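Local coordinates for protein taurine dioxygenase (PDB 5KEU) that probably acts as an iron- and 2-oxoglutarate-dependent dioxygenase of the TauD/TfdA family, with magnesium occupying its metal site in this crystal, at residues 122-136 with 263-275. Numbering follows the deposited sequence.
With MG (magnesium ion), chain C.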
ATOM      1  N   TRP B 122       7.139   3.783  -8.606  1.00 14.62           N
ATOM      2  CA  TRP B 122       8.070   3.619  -7.491  1.00 11.17           C
ATOM      3  C   TRP B 122       9.451   4.104  -7.890  1.00 13.61           C
ATOM      4  O   TRP B 122       9.948   3.745  -8.962  1.00 12.94           O
ATOM      5  CB  TRP B 122       8.147   2.156  -7.070  1.00  9.64           C
ATOM      6  CG  TRP B 122       6.968   1.703  -6.279  1.00 12.27           C
ATOM      7  CD1 TRP B 122       5.822   1.096  -6.752  1.00 12.17           C
ATOM      8  CD2 TRP B 122       6.809   1.817  -4.862  1.00 10.49           C
ATOM      9  NE1 TRP B 122       4.972   0.822  -5.699  1.00 11.09           N
ATOM     10  CE2 TRP B 122       5.553   1.255  -4.532  1.00 13.81           C
ATOM     11  CE3 TRP B 122       7.601   2.355  -3.838  1.00 11.70           C
ATOM     12  CZ2 TRP B 122       5.089   1.193  -3.221  1.00 12.55           C
ATOM     13  CZ3 TRP B 122       7.138   2.286  -2.520  1.00 10.64           C
ATOM     14  CH2 TRP B 122       5.888   1.718  -2.232  1.00 10.77           C
ATOM     15  N   HIS B 123      10.087   4.896  -7.027  1.00 11.07           N
ATOM     16  CA  HIS B 123      11.383   5.452  -7.413  1.00 13.26           C
ATOM     17  C   HIS B 123      12.154   5.935  -6.197  1.00 12.22           C
ATOM     18  O   HIS B 123      11.591   6.225  -5.136  1.00 12.98           O
ATOM     19  CB  HIS B 123      11.232   6.631  -8.380  1.00 12.28           C
ATOM     20  CG  HIS B 123      10.531   7.798  -7.763  1.00 14.82           C
ATOM     21  ND1 HIS B 123       9.184   7.782  -7.478  1.00 14.00           N
ATOM     22  CD2 HIS B 123      10.997   8.996  -7.331  1.00 15.85           C
ATOM     23  CE1 HIS B 123       8.842   8.927  -6.911  1.00 19.37           C
ATOM     24  NE2 HIS B 123       9.922   9.688  -6.817  1.00 16.79           N
ATOM     25  N   THR B 124      13.463   6.037  -6.390  1.00 16.19           N
ATOM     26  CA  THR B 124      14.363   6.709  -5.467  1.00 12.19           C
ATOM     27  C   THR B 124      14.748   8.016  -6.142  1.00 12.48           C
ATOM     28  O   THR B 124      15.027   8.027  -7.340  1.00 12.79           O
ATOM     29  CB  THR B 124      15.575   5.832  -5.176  1.00 14.04           C
ATOM     30  OG1 THR B 124      15.118   4.577  -4.605  1.00 12.79           O
ATOM     31  CG2 THR B 124      16.480   6.485  -4.174  1.00 13.69           C
ATOM     32  N   ASP B 125      14.713   9.118  -5.405  1.00 13.51           N
ATOM     33  CA  ASP B 125      14.812  10.420  -6.068  1.00 18.36           C
ATOM     34  C   ASP B 125      16.169  10.644  -6.727  1.00 18.45           C
ATOM     35  O   ASP B 125      17.215  10.443  -6.112  1.00 14.25           O
ATOM     36  CB  ASP B 125      14.546  11.533  -5.075  1.00 16.45           C
ATOM     37  CG  ASP B 125      13.074  11.674  -4.756  1.00 25.54           C
ATOM     38  OD1 ASP B 125      12.221  11.301  -5.618  1.00 22.56           O
ATOM     39  OD2 ASP B 125      12.786  12.158  -3.647  1.00 21.29           O
ATOM     40  N   VAL B 126      16.137  11.129  -7.971  1.00 14.01           N
ATOM     41  CA  VAL B 126      17.297  11.609  -8.714  1.00 15.13           C
ATOM     42  C   VAL B 126      18.400  10.574  -8.848  1.00 16.59           C
ATOM     43  O   VAL B 126      19.583  10.933  -8.884  1.00 16.99           O
ATOM     44  CB  VAL B 126      17.892  12.898  -8.097  1.00 17.75           C
ATOM     45  CG1 VAL B 126      18.575  13.730  -9.187  1.00 18.14           C
ATOM     46  CG2 VAL B 126      16.842  13.722  -7.386  1.00 21.63           C
ATOM     47  N   THR B 127      18.048   9.290  -8.935  1.00 12.68           N
ATOM     48  CA  THR B 127      19.128   8.325  -9.111  1.00 16.95           C
ATOM     49  C   THR B 127      19.724   8.359 -10.512  1.00 14.51           C
ATOM     50  O   THR B 127      20.728   7.685 -10.746  1.00 15.03           O
ATOM     51  CB  THR B 127      18.688   6.896  -8.766  1.00 16.31           C
ATOM     52  OG1 THR B 127      17.596   6.476  -9.593  1.00 14.05           O
ATOM     53  CG2 THR B 127      18.302   6.802  -7.300  1.00 14.71           C
ATOM     54  N   ALA B 128      19.165   9.145 -11.441  1.00 13.50           N
ATOM     55  CA  ALA B 128      19.880   9.352 -12.697  1.00 13.11           C
ATOM     56  C   ALA B 128      21.144  10.183 -12.516  1.00 16.87           C
ATOM     57  O   ALA B 128      21.959  10.230 -13.440  1.00 22.30           O
ATOM     58  CB  ALA B 128      18.988  10.029 -13.750  1.00 16.55           C
ATOM     59  N   ALA B 129      21.319  10.842 -11.370  1.00 16.94           N
ATOM     60  CA  ALA B 129      22.482  11.690 -11.148  1.00 18.72           C
ATOM     61  C   ALA B 129      23.587  10.924 -10.429  1.00 16.40           C
ATOM     62  O   ALA B 129      23.361   9.887  -9.813  1.00 14.68           O
ATOM     63  CB  ALA B 129      22.122  12.924 -10.329  1.00 21.12           C
ATOM     64  N   LEU B 130      24.795  11.481 -10.493  1.00 14.96           N
ATOM     65  CA  LEU B 130      25.946  10.811  -9.899  1.00 15.07           C
ATOM     66  C   LEU B 130      25.814  10.713  -8.384  1.00 20.41           C
ATOM     67  O   LEU B 130      26.183   9.696  -7.788  1.00 16.74           O
ATOM     68  CB  LEU B 130      27.231  11.557 -10.276  1.00 15.96           C
ATOM     69  CG  LEU B 130      28.505  10.948  -9.660  1.00 17.42           C
ATOM     70  CD1 LEU B 130      28.704   9.484 -10.046  1.00 19.43           C
ATOM     71  CD2 LEU B 130      29.732  11.790 -10.054  1.00 24.18           C
ATOM     72  N   ASN B 131      25.308  11.766  -7.741  1.00 16.25           N
ATOM     73  CA  ASN B 131      25.168  11.800  -6.284  1.00 22.38           C
ATOM     74  C   ASN B 131      23.719  12.118  -5.936  1.00 14.80           C
ATOM     75  O   ASN B 131      23.358  13.282  -5.700  1.00 16.27           O
ATOM     76  CB  ASN B 131      26.133  12.805  -5.649  1.00 22.73           C
ATOM     77  CG  ASN B 131      25.957  14.204  -6.179  1.00 29.48           C
ATOM     78  OD1 ASN B 131      25.769  14.404  -7.377  1.00 28.25           O
ATOM     79  ND2 ASN B 131      25.987  15.189  -5.279  1.00 27.63           N
ATOM     80  N   PRO B 132      22.855  11.110  -5.903  1.00 14.22           N
ATOM     81  CA  PRO B 132      21.457  11.374  -5.560  1.00 15.33           C
ATOM     82  C   PRO B 132      21.358  11.913  -4.147  1.00 18.33           C
ATOM     83  O   PRO B 132      22.211  11.617  -3.292  1.00 16.40           O
ATOM     84  CB  PRO B 132      20.789   9.996  -5.694  1.00 13.69           C
ATOM     85  CG  PRO B 132      21.774   9.164  -6.561  1.00 15.58           C
ATOM     86  CD  PRO B 132      23.126   9.688  -6.189  1.00 13.54           C
ATOM     87  N   PRO B 133      20.358  12.749  -3.869  1.00 17.02           N
ATOM     88  CA  PRO B 133      20.226  13.319  -2.522  1.00 13.55           C
ATOM     89  C   PRO B 133      20.029  12.214  -1.494  1.00 16.94           C
ATOM     90  O   PRO B 133      19.393  11.198  -1.769  1.00 16.97           O
ATOM     91  CB  PRO B 133      18.988  14.221  -2.631  1.00 15.25           C
ATOM     92  CG  PRO B 133      18.223  13.688  -3.824  1.00 20.71           C
ATOM     93  CD  PRO B 133      19.302  13.228  -4.781  1.00 20.33           C
ATOM     94  N   TRP B 134      20.620  12.393  -0.310  1.00 13.48           N
ATOM     95  CA  TRP B 134      20.501  11.309   0.659  1.00 13.22           C
ATOM     96  C   TRP B 134      19.168  11.336   1.385  1.00 12.94           C
ATOM     97  O   TRP B 134      18.722  10.292   1.881  1.00 17.42           O
ATOM     98  CB  TRP B 134      21.676  11.331   1.654  1.00 13.76           C
ATOM     99  CG  TRP B 134      21.589  12.321   2.768  1.00 16.13           C
ATOM    100  CD1 TRP B 134      22.107  13.591   2.784  1.00 17.93           C
ATOM    101  CD2 TRP B 134      20.999  12.115   4.060  1.00 17.94           C
ATOM    102  NE1 TRP B 134      21.855  14.190   3.997  1.00 17.96           N
ATOM    103  CE2 TRP B 134      21.183  13.306   4.799  1.00 19.93           C
ATOM    104  CE3 TRP B 134      20.339  11.041   4.663  1.00 16.21           C
ATOM    105  CZ2 TRP B 134      20.712  13.459   6.103  1.00 19.68           C
ATOM    106  CZ3 TRP B 134      19.879  11.191   5.968  1.00 18.70           C
ATOM    107  CH2 TRP B 134      20.068  12.394   6.670  1.00 16.83           C
ATOM    108  N   ALA B 135      18.485  12.478   1.412  1.00 14.32           N
ATOM    109  CA  ALA B 135      17.216  12.544   2.124  1.00 17.02           C
ATOM    110  C   ALA B 135      16.361  13.648   1.528  1.00 14.11           C
ATOM    111  O   ALA B 135      16.872  14.574   0.890  1.00 15.92           O
ATOM    112  CB  ALA B 135      17.429  12.810   3.623  1.00 15.86           C
ATOM    113  N   SER B 136      15.059  13.566   1.776  1.00 12.74           N
ATOM    114  CA  SER B 136      14.149  14.663   1.474  1.00 15.58           C
ATOM    115  C   SER B 136      13.233  14.901   2.659  1.00 16.19           C
ATOM    116  O   SER B 136      12.977  13.990   3.441  1.00 13.98           O
ATOM    117  CB  SER B 136      13.290  14.383   0.242  1.00 24.61           C
ATOM    118  OG  SER B 136      14.072  14.446  -0.927  1.00 35.43           O
ATOM    119  N   VAL B 263       4.737  16.198   8.188  1.00 15.25           N
ATOM    120  CA  VAL B 263       6.068  16.223   7.596  1.00 13.59           C
ATOM    121  C   VAL B 263       6.520  14.785   7.418  1.00 15.43           C
ATOM    122  O   VAL B 263       6.332  13.960   8.315  1.00 17.24           O
ATOM    123  CB  VAL B 263       7.065  16.993   8.485  1.00 16.32           C
ATOM    124  CG1 VAL B 263       8.458  17.007   7.835  1.00 15.84           C
ATOM    125  CG2 VAL B 263       6.571  18.412   8.740  1.00 18.56           C
ATOM    126  N   ALA B 264       7.109  14.479   6.261  1.00 15.19           N
ATOM    127  CA  ALA B 264       7.776  13.202   6.033  1.00 14.03           C
ATOM    128  C   ALA B 264       9.249  13.456   5.738  1.00 11.82           C
ATOM    129  O   ALA B 264       9.582  14.316   4.924  1.00 14.02           O
ATOM    130  CB  ALA B 264       7.125  12.435   4.878  1.00 11.84           C
ATOM    131  N   PHE B 265      10.124  12.687   6.384  1.00 12.14           N
ATOM    132  CA  PHE B 265      11.575  12.866   6.319  1.00 14.74           C
ATOM    133  C   PHE B 265      12.131  11.476   6.042  1.00 13.68           C
ATOM    134  O   PHE B 265      12.057  10.604   6.913  1.00 14.27           O
ATOM    135  CB  PHE B 265      12.074  13.430   7.655  1.00 15.71           C
ATOM    136  CG  PHE B 265      13.559  13.737   7.734  1.00 14.54           C
ATOM    137  CD1 PHE B 265      14.414  13.611   6.644  1.00 14.69           C
ATOM    138  CD2 PHE B 265      14.085  14.181   8.942  1.00 15.96           C
ATOM    139  CE1 PHE B 265      15.778  13.925   6.766  1.00 17.19           C
ATOM    140  CE2 PHE B 265      15.440  14.501   9.073  1.00 17.83           C
ATOM    141  CZ  PHE B 265      16.287  14.358   7.975  1.00 16.91           C
ATOM    142  N   TRP B 266      12.621  11.230   4.827  1.00 10.24           N
ATOM    143  CA  TRP B 266      13.015   9.870   4.483  1.00 14.62           C
ATOM    144  C   TRP B 266      14.457   9.784   4.006  1.00 16.67           C
ATOM    145  O   TRP B 266      15.017  10.751   3.484  1.00 13.65           O
ATOM    146  CB  TRP B 266      12.100   9.252   3.421  1.00 12.51           C
ATOM    147  CG  TRP B 266      12.107   9.864   2.033  1.00 13.86           C
ATOM    148  CD1 TRP B 266      12.852   9.462   0.965  1.00 17.06           C
ATOM    149  CD2 TRP B 266      11.249  10.907   1.551  1.00 14.34           C
ATOM    150  NE1 TRP B 266      12.539  10.210  -0.145  1.00 18.16           N
ATOM    151  CE2 TRP B 266      11.550  11.098   0.186  1.00 16.38           C
ATOM    152  CE3 TRP B 266      10.282  11.717   2.149  1.00 14.23           C
ATOM    153  CZ2 TRP B 266      10.911  12.067  -0.595  1.00 20.50           C
ATOM    154  CZ3 TRP B 266       9.644  12.669   1.375  1.00 15.15           C
ATOM    155  CH2 TRP B 266       9.965  12.838   0.018  1.00 17.50           C
ATOM    156  N   ASP B 267      15.025   8.586   4.190  1.00 11.23           N
ATOM    157  CA  ASP B 267      16.401   8.256   3.810  1.00 14.21           C
ATOM    158  C   ASP B 267      16.346   7.663   2.403  1.00 15.90           C
ATOM    159  O   ASP B 267      15.937   6.511   2.213  1.00 13.10           O
ATOM    160  CB  ASP B 267      17.004   7.293   4.831  1.00 13.04           C
ATOM    161  CG  ASP B 267      18.486   6.998   4.577  1.00 14.09           C
ATOM    162  OD1 ASP B 267      18.988   7.371   3.494  1.00 14.75           O
ATOM    163  OD2 ASP B 267      19.126   6.377   5.451  1.00 17.60           O
ATOM    164  N   ASN B 268      16.724   8.487   1.418  1.00 14.05           N
ATOM    165  CA  ASN B 268      16.798   8.124   0.006  0.51 18.09           C
ATOM    166  C   ASN B 268      17.848   7.045  -0.261  1.00 21.10           C
ATOM    167  O   ASN B 268      17.868   6.475  -1.356  1.00 21.16           O
ATOM    168  CB  ASN B 268      17.112   9.411  -0.790  0.51 19.51           C
ATOM    169  CG  ASN B 268      16.582   9.411  -2.232  0.51 16.87           C
ATOM    170  OD1 ASN B 268      15.418   9.064  -2.490  0.51 14.57           O
ATOM    171  ND2 ASN B 268      17.447   9.861  -3.188  0.51  9.97           N
ATOM    172  N   ARG B 269      18.754   6.800   0.676  1.00 16.51           N
ATOM    173  CA  ARG B 269      19.760   5.776   0.451  1.00 13.08           C
ATOM    174  C   ARG B 269      19.231   4.375   0.719  1.00 18.36           C
ATOM    175  O   ARG B 269      19.914   3.397   0.391  1.00 20.05           O
ATOM    176  CB  ARG B 269      20.980   6.051   1.334  1.00 14.24           C
ATOM    177  CG  ARG B 269      21.543   7.457   1.151  1.00 17.58           C
ATOM    178  CD  ARG B 269      22.513   7.825   2.285  1.00 19.23           C
ATOM    179  NE  ARG B 269      21.806   7.883   3.563  1.00 16.44           N
ATOM    180  CZ  ARG B 269      22.342   8.307   4.703  1.00 18.28           C
ATOM    181  NH1 ARG B 269      23.592   8.760   4.743  1.00 20.00           N
ATOM    182  NH2 ARG B 269      21.613   8.283   5.811  1.00 19.13           N
ATOM    183  N   ALA B 270      18.031   4.253   1.302  1.00 16.57           N
ATOM    184  CA  ALA B 270      17.524   2.964   1.740  1.00 14.58           C
ATOM    185  C   ALA B 270      16.071   2.734   1.337  1.00 12.79           C
ATOM    186  O   ALA B 270      15.489   1.728   1.752  1.00 11.93           O
ATOM    187  CB  ALA B 270      17.653   2.826   3.266  1.00 13.73           C
ATOM    188  N   THR B 271      15.478   3.628   0.547  1.00  9.14           N
ATOM    189  CA  THR B 271      14.057   3.548   0.240  1.00 10.33           C
ATOM    190  C   THR B 271      13.805   3.883  -1.215  1.00 13.30           C
ATOM    191  O   THR B 271      14.629   4.503  -1.890  1.00 11.26           O
ATOM    192  CB  THR B 271      13.208   4.525   1.078  1.00 13.53           C
ATOM    193  OG1 THR B 271      13.636   5.876   0.822  1.00 12.54           O
ATOM    194  CG2 THR B 271      13.316   4.215   2.564  1.00 12.15           C
ATOM    195  N   ALA B 272      12.636   3.469  -1.679  1.00 11.20           N
ATOM    196  CA  ALA B 272      11.959   4.071  -2.817  1.00 11.48           C
ATOM    197  C   ALA B 272      10.583   4.502  -2.331  1.00 13.22           C
ATOM    198  O   ALA B 272      10.105   4.032  -1.291  1.00 12.15           O
ATOM    199  CB  ALA B 272      11.826   3.098  -4.004  1.00 10.32           C
ATOM    200  N   HIS B 273       9.942   5.407  -3.071  1.00  9.64           N
ATOM    201  CA  HIS B 273       8.616   5.860  -2.673  1.00  9.92           C
ATOM    202  C   HIS B 273       7.711   5.985  -3.892  1.00 11.02           C
ATOM    203  O   HIS B 273       8.147   5.922  -5.047  1.00 11.43           O
ATOM    204  CB  HIS B 273       8.665   7.183  -1.893  1.00 13.25           C
ATOM    205  CG  HIS B 273       9.339   8.289  -2.645  1.00 15.27           C
ATOM    206  ND1 HIS B 273      10.710   8.436  -2.666  1.00 19.91           N
ATOM    207  CD2 HIS B 273       8.842   9.280  -3.422  1.00 17.98           C
ATOM    208  CE1 HIS B 273      11.030   9.467  -3.428  1.00 19.27           C
ATOM    209  NE2 HIS B 273       9.917   9.994  -3.904  1.00 18.91           N
ATOM    210  N   LEU B 274       6.420   6.144  -3.607  1.00 13.10           N
ATOM    211  CA  LEU B 274       5.361   6.115  -4.605  1.00 10.91           C
ATOM    212  C   LEU B 274       4.478   7.331  -4.356  1.00 12.97           C
ATOM    213  O   LEU B 274       3.802   7.400  -3.322  1.00 12.29           O
ATOM    214  CB  LEU B 274       4.543   4.818  -4.493  1.00 12.35           C
ATOM    215  CG  LEU B 274       3.341   4.717  -5.448  1.00 15.46           C
ATOM    216  CD1 LEU B 274       3.775   4.558  -6.912  1.00 16.83           C
ATOM    217  CD2 LEU B 274       2.378   3.586  -5.024  1.00 14.14           C
ATOM    218  N   ALA B 275       4.476   8.283  -5.298  1.00 15.37           N
ATOM    219  CA  ALA B 275       3.587   9.437  -5.197  1.00 17.74           C
ATOM    220  C   ALA B 275       2.154   9.025  -5.534  1.00 18.12           C
ATOM    221  O   ALA B 275       1.938   8.055  -6.262  1.00 18.19           O
ATOM    222  CB  ALA B 275       4.041  10.554  -6.146  1.00 18.25           C
TER
HETATM  223 MG    MG C 417      10.068  11.159  -5.620  1.00  4.39          MG
HETATM  224  O   HOH W   1      10.284  12.848  -4.618  1.00 23.26           O
HETATM  225  O   HOH W   2       8.002  11.482  -5.605  1.00 22.75           O
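His123 and His273 form an antiparallel hydrogen-bonded pair, as do Ser136 and Trp266, so 122-136 and 263-275 meet twice, once in each sheet of the double-stranded beta-helix (cupin-type jelly roll) typical of this family. Between the strands, the loop from Thr124 to Trp134 closes on the type I turn Asp267 to Ala270. The metal site sits at the first pairing. His123 NE2 binds magnesium at 1.9 Å, His273 NE2 at 2.1 Å and Asp125 OD1 at 2.2 Å, forming the HxD...H facial triad; two waters and Asn323 O complete the site. His123 ND1 bonds Gly121 O. The imidazole planes lie 62° apart, and the Asp125 carboxylate meets the His273 ring at its edge, near CE1, steeply inclined to it.

Asn268 is modelled in two conformers. In the one described, with CG swung away from the backbone N (chi1 -152°), OD1 receives Asp125 N on a lone pair at 3.0 Å, while ND2 bonds Asp125 O, nearly in the amide plane, and Pro133 O at 2.8 Å, consistent with second-shell placement of Asp125. Ser136 CB lies over one face of the Trp266 indole. Arg269 grips Asp267 side-on with NE and NH2, and lays a guanidinium face over Trp134 CE3, the ring tilted 48° to it; Glu212 also pairs with Arg269 NH2, and His210 with Asp267 OD2. At the far end, Leu274 CB sits 3.7 Å from the centroid of the Trp122 six-membered ring, over its face.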